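Local coordinates for penicillin-binding protein PbpB (Mycobacterium tuberculosis, PDB 6KGT) that synthesises cross-linked peptidoglycan from lipid intermediates, with a penicillin-sensitive transpeptidase domain that joins peptide subunits of the mycobacterial cell wall, at residues Gly474-Ala479 against Ile496-Ile501; Gly295-Gly300 against Thr329-Gln334; Leu195-Asp200 against Pro409-Ala414. All blocks are in the same frame, centred on the assembly; numbering follows the deposited sequence. Where two conformers were deposited one is given.

Interaction 1: residues Gly474-Ala479 against Ile496-Ile501; sequences GKTGTA and ITFAGI. With SFR ((2R)-2-[(1S,2R)-1-carboxy-2-hydroxypropyl]-5-[(2R)-oxolan-2-yl]-2,3-dihydro-1,3-thiazole-4-carboxylic acid), chain B.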
ATOM      1  N   GLY A 474      -4.047  11.476  -6.046  1.00 48.56           N
ATOM      2  CA  GLY A 474      -3.228  10.860  -5.019  1.00 43.70           C
ATOM      3  C   GLY A 474      -2.874  11.821  -3.907  1.00 48.87           C
ATOM      4  O   GLY A 474      -3.402  12.927  -3.828  1.00 47.84           O
ATOM      5  N   LYS A 475      -1.970  11.377  -3.032  1.00 46.06           N
ATOM      6  CA  LYS A 475      -1.526  12.213  -1.926  1.00 40.41           C
ATOM      7  C   LYS A 475      -0.065  11.891  -1.611  1.00 42.98           C
ATOM      8  O   LYS A 475       0.325  10.721  -1.579  1.00 42.69           O
ATOM      9  CB  LYS A 475      -2.425  12.009  -0.688  1.00 40.77           C
ATOM     10  CG  LYS A 475      -2.108  12.939   0.494  1.00 39.61           C
ATOM     11  CD  LYS A 475      -2.406  14.410   0.152  1.00 40.78           C
ATOM     12  CE  LYS A 475      -1.896  15.357   1.234  1.00 41.04           C
ATOM     13  NZ  LYS A 475      -0.430  15.648   1.094  1.00 38.90           N
ATOM     14  N   THR A 476       0.735  12.940  -1.413  1.00 41.70           N
ATOM     15  CA  THR A 476       2.146  12.859  -1.063  1.00 43.76           C
ATOM     16  C   THR A 476       2.314  12.825   0.450  1.00 45.15           C
ATOM     17  O   THR A 476       1.486  13.335   1.199  1.00 45.71           O
ATOM     18  CB  THR A 476       2.916  14.062  -1.609  1.00 41.48           C
ATOM     19  OG1 THR A 476       2.141  15.246  -1.346  1.00 48.20           O
ATOM     20  CG2 THR A 476       3.177  13.927  -3.116  1.00 35.18           C
ATOM     21  N   GLY A 477       3.423  12.247   0.894  1.00 45.29           N
ATOM     22  CA  GLY A 477       3.664  12.212   2.311  1.00 46.96           C
ATOM     23  C   GLY A 477       5.116  12.275   2.717  1.00 45.54           C
ATOM     24  O   GLY A 477       6.007  11.733   2.055  1.00 44.55           O
ATOM     25  N   THR A 478       5.332  12.921   3.853  1.00 45.02           N
ATOM     26  CA  THR A 478       6.627  13.021   4.510  1.00 50.95           C
ATOM     27  C   THR A 478       6.362  12.879   6.004  1.00 53.36           C
ATOM     28  O   THR A 478       5.579  13.651   6.562  1.00 53.19           O
ATOM     29  CB  THR A 478       7.290  14.365   4.193  1.00 51.07           C
ATOM     30  OG1 THR A 478       7.464  14.480   2.775  1.00 55.09           O
ATOM     31  CG2 THR A 478       8.632  14.467   4.870  1.00 51.61           C
ATOM     32  N   ALA A 479       6.981  11.889   6.648  1.00 45.54           N
ATOM     33  CA  ALA A 479       6.784  11.666   8.073  1.00 52.59           C
ATOM     34  C   ALA A 479       8.131  11.468   8.751  1.00 60.13           C
ATOM     35  O   ALA A 479       8.948  10.660   8.294  1.00 52.46           O
ATOM     36  CB  ALA A 479       5.881  10.452   8.330  1.00 45.93           C
ATOM     37  N   ILE A 496       8.967   8.608   3.215  1.00 44.67           N
ATOM     38  CA  ILE A 496       8.303   9.257   2.095  1.00 42.99           C
ATOM     39  C   ILE A 496       7.244   8.293   1.577  1.00 40.57           C
ATOM     40  O   ILE A 496       7.538   7.114   1.330  1.00 41.02           O
ATOM     41  CB  ILE A 496       9.306   9.628   0.983  1.00 40.32           C
ATOM     42  CG1 ILE A 496      10.391  10.569   1.509  1.00 44.91           C
ATOM     43  CG2 ILE A 496       8.562  10.225  -0.236  1.00 35.56           C
ATOM     44  CD1 ILE A 496       9.882  11.746   2.280  1.00 44.42           C
ATOM     45  N   THR A 497       6.022   8.789   1.408  1.00 38.59           N
ATOM     46  CA  THR A 497       4.868   7.968   1.059  1.00 36.57           C
ATOM     47  C   THR A 497       4.133   8.599  -0.112  1.00 39.61           C
ATOM     48  O   THR A 497       4.143   9.821  -0.282  1.00 38.49           O
ATOM     49  CB  THR A 497       3.860   7.833   2.222  1.00 43.03           C
ATOM     50  OG1 THR A 497       3.567   9.139   2.755  1.00 40.76           O
ATOM     51  CG2 THR A 497       4.409   6.955   3.330  1.00 42.49           C
ATOM     52  N   PHE A 498       3.483   7.754  -0.913  1.00 42.41           N
ATOM     53  CA  PHE A 498       2.542   8.224  -1.922  1.00 39.92           C
ATOM     54  C   PHE A 498       1.473   7.153  -2.075  1.00 40.73           C
ATOM     55  O   PHE A 498       1.769   5.958  -1.996  1.00 42.56           O
ATOM     56  CB  PHE A 498       3.217   8.531  -3.275  1.00 36.20           C
ATOM     57  CG  PHE A 498       2.337   9.343  -4.224  1.00 41.13           C
ATOM     58  CD1 PHE A 498       1.292   8.747  -4.902  1.00 34.30           C
ATOM     59  CD2 PHE A 498       2.521  10.706  -4.385  1.00 44.83           C
ATOM     60  CE1 PHE A 498       0.464   9.478  -5.730  1.00 38.90           C
ATOM     61  CE2 PHE A 498       1.680  11.446  -5.219  1.00 40.25           C
ATOM     62  CZ  PHE A 498       0.661  10.820  -5.893  1.00 39.63           C
ATOM     63  N   ALA A 499       0.230   7.573  -2.244  1.00 35.90           N
ATOM     64  CA  ALA A 499      -0.822   6.619  -2.539  1.00 35.22           C
ATOM     65  C   ALA A 499      -1.716   7.237  -3.585  1.00 39.40           C
ATOM     66  O   ALA A 499      -2.034   8.428  -3.501  1.00 41.32           O
ATOM     67  CB  ALA A 499      -1.659   6.258  -1.306  1.00 39.31           C
ATOM     68  N   GLY A 500      -2.128   6.444  -4.565  1.00 36.94           N
ATOM     69  CA  GLY A 500      -2.975   7.063  -5.569  1.00 39.52           C
ATOM     70  C   GLY A 500      -3.868   6.070  -6.274  1.00 36.86           C
ATOM     71  O   GLY A 500      -3.755   4.853  -6.089  1.00 37.45           O
ATOM     72  N   ILE A 501      -4.741   6.628  -7.115  1.00 39.30           N
ATOM     73  CA  ILE A 501      -5.805   5.904  -7.804  1.00 42.04           C
ATOM     74  C   ILE A 501      -5.734   6.239  -9.289  1.00 46.44           C
ATOM     75  O   ILE A 501      -5.733   7.418  -9.659  1.00 43.74           O
ATOM     76  CB  ILE A 501      -7.192   6.274  -7.247  1.00 47.65           C
ATOM     77  CG1 ILE A 501      -7.280   5.979  -5.739  1.00 37.77           C
ATOM     78  CG2 ILE A 501      -8.310   5.574  -8.042  1.00 45.17           C
ATOM     79  CD1 ILE A 501      -8.456   6.655  -5.048  1.00 38.23           C
TER
HETATM   80  C7  SFR B 701       2.659  15.609   5.278  1.00 51.68           C
HETATM   81  C6  SFR B 701       3.397  16.944   5.584  1.00 51.40           C
HETATM   82  N4  SFR B 701       3.067  17.018   3.159  1.00 58.43           N
HETATM   83  C5  SFR B 701       3.037  17.853   4.536  1.00 54.76           C
HETATM   84  C3  SFR B 701       4.220  17.563   2.324  1.00 63.33           C
HETATM   85  C2  SFR B 701       4.972  18.737   3.021  1.00 68.94           C
HETATM   86  S1  SFR B 701       4.292  19.032   4.347  1.00 68.97           S
HETATM   87  C31 SFR B 701       4.397  16.988   0.923  1.00 66.50           C
HETATM   88  O71 SFR B 701       3.359  14.596   5.018  1.00 54.00           O
HETATM   89  C61 SFR B 701       2.994  17.488   6.987  1.00 54.10           C
HETATM   90  O62 SFR B 701       3.752  18.619   7.275  1.00 62.93           O
HETATM   91  C62 SFR B 701       3.205  16.457   8.085  1.00 43.62           C
HETATM   92  C14 SFR B 701       5.632  19.968   2.394  1.00 83.22           C
HETATM   93  C15 SFR B 701       6.936  19.857   2.243  1.00 83.84           C
HETATM   94  C16 SFR B 701       7.285  21.283   1.557  1.00 85.40           C
HETATM   95  C17 SFR B 701       6.247  21.559   0.708  1.00 84.37           C
HETATM   96  O18 SFR B 701       5.169  20.496   0.966  1.00 78.27           O
HETATM   97  O32 SFR B 701       5.523  16.813   0.382  1.00 76.90           O
HETATM   98  O31 SFR B 701       3.355  16.653   0.311  1.00 60.93           O
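The strands G474-A479 and I496-I501 run antiparallel, their axes 4.6 Å apart at closest approach, and the hydrogen-bonded pairs K475-A499 and G477-T497 alternate with non-hydrogen-bonded pairs centred on G474, T476 and T478. In the first hydrogen-bonded pair K475 N lies 3.0 Å from A499 O; in the second, T497 N reaches G477 O firmly while the return bond from G477 N is weak. T497 pushes its hydroxyl against the glycine: with OG1 held between its own backbone N and carbonyl carbon (chi1 49°), that atom comes to 3.1 Å from G477 CA, a close approach that a glycine, having no CB, permits. The same OG1 is hydrogen-bonded to P267 O.

On the other face of the sheet, F498 lays one face of its ring beneath K475 O, which stands above the plane toward the rim, while T476 CG2 meets the ring edge, 3.5 Å from F498 CD2. K475, T476 and G477 form the KTG motif of penicillin-binding proteins, on the strand that borders the active site; S324, from the SxN motif, is hydrogen-bonded to K475 NZ, which also donates to T476 O over 3.0 Å. The bends of the lysine chain at chi2 and chi4 carry NZ forward along its own strand.

The bound ligand SFR, a dihydrothiazole dicarboxylic acid consistent with an opened penem, lies along this strand. T478 N donates to its O71 over 2.8 Å at an angle of 165°, the role expected of a backbone amide in the oxyanion hole of this family. T476 OG1 meets carboxylate oxygen O31 in a doubtfully short hydrogen bond, and is also hydrogen-bonded to T461. T478 and I496 lie side by side, T478 OG1 3.7 Å from I496 CD1.

Interaction 2: residues Gly295-Gly300 against Thr329-Gln334; sequences GSIQMG and TLMLSQ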
ATOM      1  N   GLY A 295      -0.508  30.540   9.216  1.00 51.18           N
ATOM      2  CA  GLY A 295       0.719  29.767   9.154  1.00 51.73           C
ATOM      3  C   GLY A 295       0.956  28.846  10.332  1.00 51.46           C
ATOM      4  O   GLY A 295       1.801  27.948  10.235  1.00 53.16           O
ATOM      5  N   SER A 296       0.248  29.040  11.438  1.00 48.79           N
ATOM      6  CA  SER A 296       0.406  28.135  12.565  1.00 51.27           C
ATOM      7  C   SER A 296      -0.836  28.212  13.430  1.00 52.27           C
ATOM      8  O   SER A 296      -1.616  29.161  13.350  1.00 58.48           O
ATOM      9  CB  SER A 296       1.668  28.449  13.382  1.00 56.91           C
ATOM     10  OG  SER A 296       1.817  29.839  13.605  1.00 65.81           O
ATOM     11  N   ILE A 297      -1.011  27.185  14.251  1.00 53.83           N
ATOM     12  CA  ILE A 297      -2.150  27.078  15.147  1.00 60.68           C
ATOM     13  C   ILE A 297      -1.655  26.487  16.458  1.00 61.66           C
ATOM     14  O   ILE A 297      -0.699  25.710  16.482  1.00 63.18           O
ATOM     15  CB  ILE A 297      -3.280  26.218  14.523  1.00 63.07           C
ATOM     16  CG1 ILE A 297      -4.507  26.134  15.423  1.00 61.26           C
ATOM     17  CG2 ILE A 297      -2.802  24.786  14.213  1.00 49.90           C
ATOM     18  CD1 ILE A 297      -5.654  25.383  14.760  1.00 65.71           C
ATOM     19  N   GLN A 298      -2.299  26.878  17.554  1.00 71.07           N
ATOM     20  CA  GLN A 298      -2.137  26.229  18.850  1.00 65.86           C
ATOM     21  C   GLN A 298      -3.352  25.351  19.110  1.00 64.10           C
ATOM     22  O   GLN A 298      -4.489  25.821  19.018  1.00 67.55           O
ATOM     23  CB  GLN A 298      -1.988  27.253  19.977  1.00 69.94           C
ATOM     24  CG  GLN A 298      -0.739  28.110  19.891  1.00 75.82           C
ATOM     25  CD  GLN A 298      -0.838  29.351  20.763  1.00 88.49           C
ATOM     26  OE1 GLN A 298      -1.783  29.508  21.547  1.00 87.27           O
ATOM     27  NE2 GLN A 298       0.134  30.244  20.625  1.00 85.85           N
ATOM     28  N   MET A 299      -3.109  24.087  19.442  1.00 62.53           N
ATOM     29  CA  MET A 299      -4.183  23.108  19.533  1.00 69.53           C
ATOM     30  C   MET A 299      -3.796  22.042  20.546  1.00 65.89           C
ATOM     31  O   MET A 299      -2.694  21.496  20.478  1.00 68.17           O
ATOM     32  CB  MET A 299      -4.453  22.486  18.152  1.00 69.50           C
ATOM     33  CG  MET A 299      -5.472  21.361  18.120  1.00 71.85           C
ATOM     34  SD  MET A 299      -5.842  20.849  16.413  1.00 64.62           S
ATOM     35  CE  MET A 299      -6.999  19.510  16.684  1.00 52.37           C
ATOM     36  N   GLY A 300      -4.697  21.757  21.484  1.00 75.85           N
ATOM     37  CA  GLY A 300      -4.452  20.738  22.491  1.00 78.20           C
ATOM     38  C   GLY A 300      -3.101  20.851  23.170  1.00 76.23           C
ATOM     39  O   GLY A 300      -2.355  19.867  23.252  1.00 75.15           O
ATOM     40  N   THR A 329      -5.645  21.255   7.628  1.00 49.30           N
ATOM     41  CA  THR A 329      -6.145  19.927   7.973  1.00 46.66           C
ATOM     42  C   THR A 329      -6.672  19.900   9.402  1.00 42.53           C
ATOM     43  O   THR A 329      -7.729  19.321   9.680  1.00 43.00           O
ATOM     44  CB  THR A 329      -5.031  18.897   7.777  1.00 42.02           C
ATOM     45  OG1 THR A 329      -4.709  18.791   6.381  1.00 45.48           O
ATOM     46  CG2 THR A 329      -5.442  17.528   8.309  1.00 39.85           C
ATOM     47  N   LEU A 330      -5.946  20.522  10.325  1.00 45.07           N
ATOM     48  CA  LEU A 330      -6.376  20.493  11.722  1.00 49.23           C
ATOM     49  C   LEU A 330      -7.626  21.339  11.937  1.00 45.91           C
ATOM     50  O   LEU A 330      -8.518  20.947  12.694  1.00 48.32           O
ATOM     51  CB  LEU A 330      -5.228  20.939  12.624  1.00 49.62           C
ATOM     52  CG  LEU A 330      -4.147  19.870  12.768  1.00 47.95           C
ATOM     53  CD1 LEU A 330      -2.939  20.377  13.566  1.00 48.86           C
ATOM     54  CD2 LEU A 330      -4.766  18.667  13.442  1.00 46.39           C
ATOM     55  N   MET A 331      -7.732  22.485  11.257  1.00 47.38           N
ATOM     56  CA  MET A 331      -8.938  23.301  11.379  0.84 50.05           C
ATOM     57  C   MET A 331     -10.171  22.526  10.936  1.00 50.96           C
ATOM     58  O   MET A 331     -11.195  22.511  11.630  1.00 52.24           O
ATOM     59  CB  MET A 331      -8.786  24.590  10.576  0.84 45.21           C
ATOM     60  CG  MET A 331      -7.804  25.576  11.191  0.84 46.37           C
ATOM     61  SD  MET A 331      -7.663  27.096  10.230  0.84 51.62           S
ATOM     62  CE  MET A 331      -9.366  27.593  10.092  0.84 53.84           C
ATOM     63  N   LEU A 332     -10.087  21.872   9.774  1.00 50.66           N
ATOM     64  CA  LEU A 332     -11.177  21.029   9.303  1.00 44.85           C
ATOM     65  C   LEU A 332     -11.420  19.860  10.238  1.00 43.89           C
ATOM     66  O   LEU A 332     -12.562  19.421  10.401  1.00 49.11           O
ATOM     67  CB  LEU A 332     -10.869  20.503   7.901  1.00 49.14           C
ATOM     68  CG  LEU A 332     -10.814  21.541   6.779  1.00 51.89           C
ATOM     69  CD1 LEU A 332     -10.137  20.975   5.527  1.00 44.01           C
ATOM     70  CD2 LEU A 332     -12.222  21.998   6.480  1.00 44.22           C
ATOM     71  N   SER A 333     -10.358  19.314  10.832  1.00 45.14           N
ATOM     72  CA  SER A 333     -10.535  18.189  11.739  1.00 50.73           C
ATOM     73  C   SER A 333     -11.210  18.626  13.038  1.00 55.26           C
ATOM     74  O   SER A 333     -11.960  17.847  13.640  1.00 52.37           O
ATOM     75  CB  SER A 333      -9.187  17.512  12.014  1.00 45.23           C
ATOM     76  OG  SER A 333      -8.628  17.027  10.796  1.00 51.30           O
ATOM     77  N   GLN A 334     -10.977  19.869  13.471  1.00 53.19           N
ATOM     78  CA  GLN A 334     -11.737  20.397  14.598  1.00 55.95           C
ATOM     79  C   GLN A 334     -13.239  20.327  14.326  1.00 57.65           C
ATOM     80  O   GLN A 334     -14.016  19.955  15.214  1.00 57.76           O
ATOM     81  CB  GLN A 334     -11.303  21.827  14.901  1.00 49.89           C
ATOM     82  CG  GLN A 334      -9.908  21.937  15.514  1.00 53.56           C
ATOM     83  CD  GLN A 334      -9.498  23.392  15.753  1.00 59.71           C
ATOM     84  OE1 GLN A 334     -10.237  24.323  15.430  1.00 61.21           O
ATOM     85  NE2 GLN A 334      -8.323  23.587  16.327  1.00 65.75           N
TER
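M299 and Q334 approach from opposite directions, one from the strand 296-299 and the other from the helix 326-336, and meet where the amide nitrogen faces the thioether. Q334 NE2 stands 3.7 Å from M299 SD; the approach is nearly straight (161°), but the length and the sulfur acceptor make it a weak N-H...S hydrogen bond. Reach on the strand side comes from a fully extended methionine, with CG anti to the backbone N (chi1 175°) and no bend in the rest of the chain. L330 crosses the end of that chain at a slant: its CD2 lies 3.8 Å from M299 SD and 4.0 Å from M299 CE. I297, two residues before M299 and turned to the same side of the strand, extends CG1 in the same manner, bringing CD1 to 3.6 Å from Q334 NE2. The glutamine amide is thus approached by a methyl group as well as a sulfur.

Strand and helix are inclined at 40°. L330 and Q334, one helical turn apart, both face the pair I297 and M299. The strand belongs to a hairpin with 302-305, whose V304 also touches L330. The helix begins with N326, the asparagine of the SxN motif, which is hydrogen-bonded to SFR. Because sulfur is a poor acceptor and most other contacts are apolar, the hairpin is probably held here mainly by dispersion, with only slight directional preference from the amide.

Interaction 3: residues Leu195-Asp200 against Pro409-Ala414; sequences LTLDND and PRIIKA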
ATOM      1  N   LEU A 195      -2.718 -17.302  -6.793  1.00 47.14           N
ATOM      2  CA  LEU A 195      -2.617 -15.988  -6.172  1.00 45.99           C
ATOM      3  C   LEU A 195      -3.373 -14.950  -6.995  1.00 46.04           C
ATOM      4  O   LEU A 195      -3.680 -15.155  -8.171  1.00 44.42           O
ATOM      5  CB  LEU A 195      -1.159 -15.559  -6.011  1.00 40.11           C
ATOM      6  CG  LEU A 195      -0.308 -16.514  -5.184  1.00 43.93           C
ATOM      7  CD1 LEU A 195       1.094 -15.965  -5.155  1.00 43.76           C
ATOM      8  CD2 LEU A 195      -0.863 -16.696  -3.744  1.00 42.49           C
ATOM      9  N   THR A 196      -3.685 -13.829  -6.354  1.00 44.24           N
ATOM     10  CA  THR A 196      -4.250 -12.698  -7.083  1.00 41.67           C
ATOM     11  C   THR A 196      -3.194 -11.917  -7.853  1.00 45.97           C
ATOM     12  O   THR A 196      -3.551 -11.084  -8.700  1.00 44.38           O
ATOM     13  CB  THR A 196      -4.967 -11.766  -6.116  1.00 47.46           C
ATOM     14  OG1 THR A 196      -4.033 -11.342  -5.115  1.00 42.64           O
ATOM     15  CG2 THR A 196      -6.139 -12.501  -5.447  1.00 39.17           C
ATOM     16  N   LEU A 197      -1.914 -12.180  -7.585  1.00 44.74           N
ATOM     17  CA  LEU A 197      -0.824 -11.540  -8.306  1.00 43.71           C
ATOM     18  C   LEU A 197      -0.980 -11.690  -9.817  1.00 47.22           C
ATOM     19  O   LEU A 197      -1.361 -12.747 -10.322  1.00 46.81           O
ATOM     20  CB  LEU A 197       0.515 -12.137  -7.858  1.00 40.77           C
ATOM     21  CG  LEU A 197       0.918 -11.920  -6.393  1.00 43.54           C
ATOM     22  CD1 LEU A 197       2.318 -12.472  -6.126  1.00 37.31           C
ATOM     23  CD2 LEU A 197       0.817 -10.426  -6.039  1.00 42.44           C
ATOM     24  N   ASP A 198      -0.707 -10.606 -10.530  1.00 46.48           N
ATOM     25  CA  ASP A 198      -0.450 -10.638 -11.964  1.00 48.10           C
ATOM     26  C   ASP A 198       1.059 -10.553 -12.164  1.00 46.11           C
ATOM     27  O   ASP A 198       1.666  -9.537 -11.823  1.00 42.44           O
ATOM     28  CB  ASP A 198      -1.158  -9.480 -12.670  1.00 45.54           C
ATOM     29  CG  ASP A 198      -1.036  -9.542 -14.202  1.00 54.26           C
ATOM     30  OD1 ASP A 198       0.053  -9.855 -14.727  1.00 50.55           O
ATOM     31  OD2 ASP A 198      -2.042  -9.257 -14.884  1.00 58.78           O
ATOM     32  N   ASN A 199       1.654 -11.608 -12.728  1.00 45.86           N
ATOM     33  CA  ASN A 199       3.112 -11.697 -12.796  1.00 43.57           C
ATOM     34  C   ASN A 199       3.711 -10.580 -13.636  1.00 47.70           C
ATOM     35  O   ASN A 199       4.799 -10.076 -13.323  1.00 48.48           O
ATOM     36  CB  ASN A 199       3.537 -13.051 -13.349  1.00 46.53           C
ATOM     37  CG  ASN A 199       3.673 -14.104 -12.271  1.00 52.87           C
ATOM     38  OD1 ASN A 199       3.420 -13.856 -11.080  1.00 46.69           O
ATOM     39  ND2 ASN A 199       4.081 -15.297 -12.683  1.00 51.23           N
ATOM     40  N   ASP A 200       3.023 -10.169 -14.704  1.00 44.92           N
ATOM     41  CA  ASP A 200       3.563  -9.099 -15.540  1.00 49.59           C
ATOM     42  C   ASP A 200       3.584  -7.778 -14.783  1.00 44.20           C
ATOM     43  O   ASP A 200       4.568  -7.035 -14.828  1.00 44.79           O
ATOM     44  CB  ASP A 200       2.747  -8.953 -16.830  1.00 54.81           C
ATOM     45  CG  ASP A 200       2.781 -10.204 -17.712  1.00 64.10           C
ATOM     46  OD1 ASP A 200       3.790 -10.953 -17.705  1.00 57.40           O
ATOM     47  OD2 ASP A 200       1.778 -10.428 -18.430  1.00 72.41           O
ATOM     48  N   PRO A 409      -8.000  -6.357   1.517  1.00 45.23           N
ATOM     49  CA  PRO A 409      -7.228  -6.973   0.428  1.00 43.46           C
ATOM     50  C   PRO A 409      -6.971  -8.457   0.657  1.00 44.72           C
ATOM     51  O   PRO A 409      -6.920  -8.941   1.792  1.00 40.38           O
ATOM     52  CB  PRO A 409      -5.915  -6.174   0.415  1.00 40.87           C
ATOM     53  CG  PRO A 409      -5.853  -5.496   1.738  1.00 47.82           C
ATOM     54  CD  PRO A 409      -7.259  -5.288   2.199  1.00 38.79           C
ATOM     55  N   ARG A 410      -6.803  -9.181  -0.458  1.00 41.15           N
ATOM     56  CA  ARG A 410      -6.558 -10.616  -0.447  1.00 43.27           C
ATOM     57  C   ARG A 410      -5.565 -10.968  -1.548  1.00 41.17           C
ATOM     58  O   ARG A 410      -5.610 -10.392  -2.645  1.00 45.87           O
ATOM     59  CB  ARG A 410      -7.881 -11.408  -0.660  1.00 47.58           C
ATOM     60  CG  ARG A 410      -8.895 -11.303   0.467  1.00 36.87           C
ATOM     61  CD  ARG A 410      -8.360 -11.965   1.709  1.00 42.61           C
ATOM     62  NE  ARG A 410      -9.325 -12.081   2.800  1.00 38.17           N
ATOM     63  CZ  ARG A 410      -9.494 -11.178   3.766  1.00 44.00           C
ATOM     64  NH1 ARG A 410      -8.776 -10.055   3.784  1.00 42.35           N
ATOM     65  NH2 ARG A 410     -10.387 -11.400   4.726  1.00 47.10           N
ATOM     66  N   ILE A 411      -4.676 -11.920  -1.257  1.00 43.69           N
ATOM     67  CA  ILE A 411      -3.680 -12.377  -2.222  1.00 44.12           C
ATOM     68  C   ILE A 411      -3.932 -13.814  -2.684  1.00 43.23           C
ATOM     69  O   ILE A 411      -3.375 -14.227  -3.711  1.00 44.57           O
ATOM     70  CB  ILE A 411      -2.246 -12.247  -1.660  1.00 46.98           C
ATOM     71  CG1 ILE A 411      -1.192 -12.411  -2.776  1.00 41.23           C
ATOM     72  CG2 ILE A 411      -2.003 -13.298  -0.560  1.00 42.02           C
ATOM     73  CD1 ILE A 411       0.019 -11.514  -2.633  1.00 39.50           C
ATOM     74  N   ILE A 412      -4.738 -14.585  -1.973  1.00 44.04           N
ATOM     75  CA  ILE A 412      -5.076 -15.935  -2.411  1.00 45.39           C
ATOM     76  C   ILE A 412      -6.370 -15.847  -3.206  1.00 52.23           C
ATOM     77  O   ILE A 412      -7.373 -15.321  -2.711  1.00 50.04           O
ATOM     78  CB  ILE A 412      -5.190 -16.891  -1.218  1.00 46.81           C
ATOM     79  CG1 ILE A 412      -3.840 -16.926  -0.489  1.00 43.05           C
ATOM     80  CG2 ILE A 412      -5.489 -18.286  -1.712  1.00 50.66           C
ATOM     81  CD1 ILE A 412      -3.932 -17.344   0.947  1.00 57.24           C
ATOM     82  N   LYS A 413      -6.329 -16.279  -4.471  1.00 47.95           N
ATOM     83  CA  LYS A 413      -7.523 -16.166  -5.305  1.00 49.75           C
ATOM     84  C   LYS A 413      -8.383 -17.429  -5.279  1.00 47.18           C
ATOM     85  O   LYS A 413      -9.611 -17.334  -5.242  1.00 51.15           O
ATOM     86  CB  LYS A 413      -7.149 -15.841  -6.753  1.00 48.70           C
ATOM     87  CG  LYS A 413      -8.375 -15.591  -7.613  1.00 47.77           C
ATOM     88  CD  LYS A 413      -8.093 -14.720  -8.815  1.00 56.39           C
ATOM     89  CE  LYS A 413      -9.399 -14.255  -9.488  1.00 59.77           C
ATOM     90  NZ  LYS A 413     -10.297 -13.494  -8.550  1.00 66.17           N
ATOM     91  N   ALA A 414      -7.760 -18.603  -5.293  1.00 47.13           N
ATOM     92  CA  ALA A 414      -8.465 -19.879  -5.382  1.00 53.21           C
ATOM     93  C   ALA A 414      -7.479 -20.999  -5.084  1.00 50.28           C
ATOM     94  O   ALA A 414      -6.263 -20.788  -5.050  1.00 58.80           O
ATOM     95  CB  ALA A 414      -9.106 -20.079  -6.760  1.00 54.44           C
TER
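L195 and I412 make a single antiparallel, non-hydrogen-bonded pair in a mixed sheet that brings strands from the N-terminal part of the chain together with strand 412-416 of the transpeptidase part. Their CA atoms are 4.5 Å apart, but the side chains diverge. Just beyond, K413 and A414 both face V194, forming a classic beta bulge, and segment 195-200 leaves the sheet to enter helix 199-216.

I411 O is the hub of the pairing. T196 N donates to it over 2.7 Å, from above the carbonyl plane rather than along a lone pair. The CA-H of L195 turns to the same oxygen, with L195 CA 3.1 Å from I411 O. CD2 of L195 also packs near that oxygen, and meets CG1 of I411 and CG1 of I412 at longer range. T196 sets its hydroxyl toward segment 409-414: OG1 lies 3.1 Å from R410 O and is hydrogen-bonded to V233 O, so the one proton has two possible acceptors here. Its methyl branch CG2 rests against K413 CB at 3.7 Å. The lysine then runs away from the contact, and its NZ forms a salt bridge with E232.

L197 and I411 cross at a slant, a branch methyl of the leucine meeting the end of the isoleucine's longer arm. I411 places CG1 anti to its backbone N (chi1 -167°), which carries CD1 to 3.7 Å from L197 CD2; V233 touches both residues. R410 turns its guanidinium back toward the preceding residue, so that NH1 donates to P409 O as well as to T354 O. Where segment 195-200 turns into helix 199-216, D198 is the N-cap, its OD1 accepting from D200 N over 3.0 Å.

Interaction 1 is the buried one, two neighbouring strands of the antiparallel transpeptidase sheet, where backbone bonds set the frame and a threonine hydroxyl and a backbone amide hold the ligand. Interaction 2 lies at the surface, about 21 Å away between centres, and pairs a hairpin strand with a helix through side chains alone: methyls, a thioether and one amide. The two share no element, though both connect to the active site, one directly through the KTG strand, the other more remotely through the helix that starts at N326. Interaction 3, partly buried and away from the annotated sites, belongs to another sheet. Like interaction 1 it relies on backbone pairing, but on a single bridge with a bulge beside it.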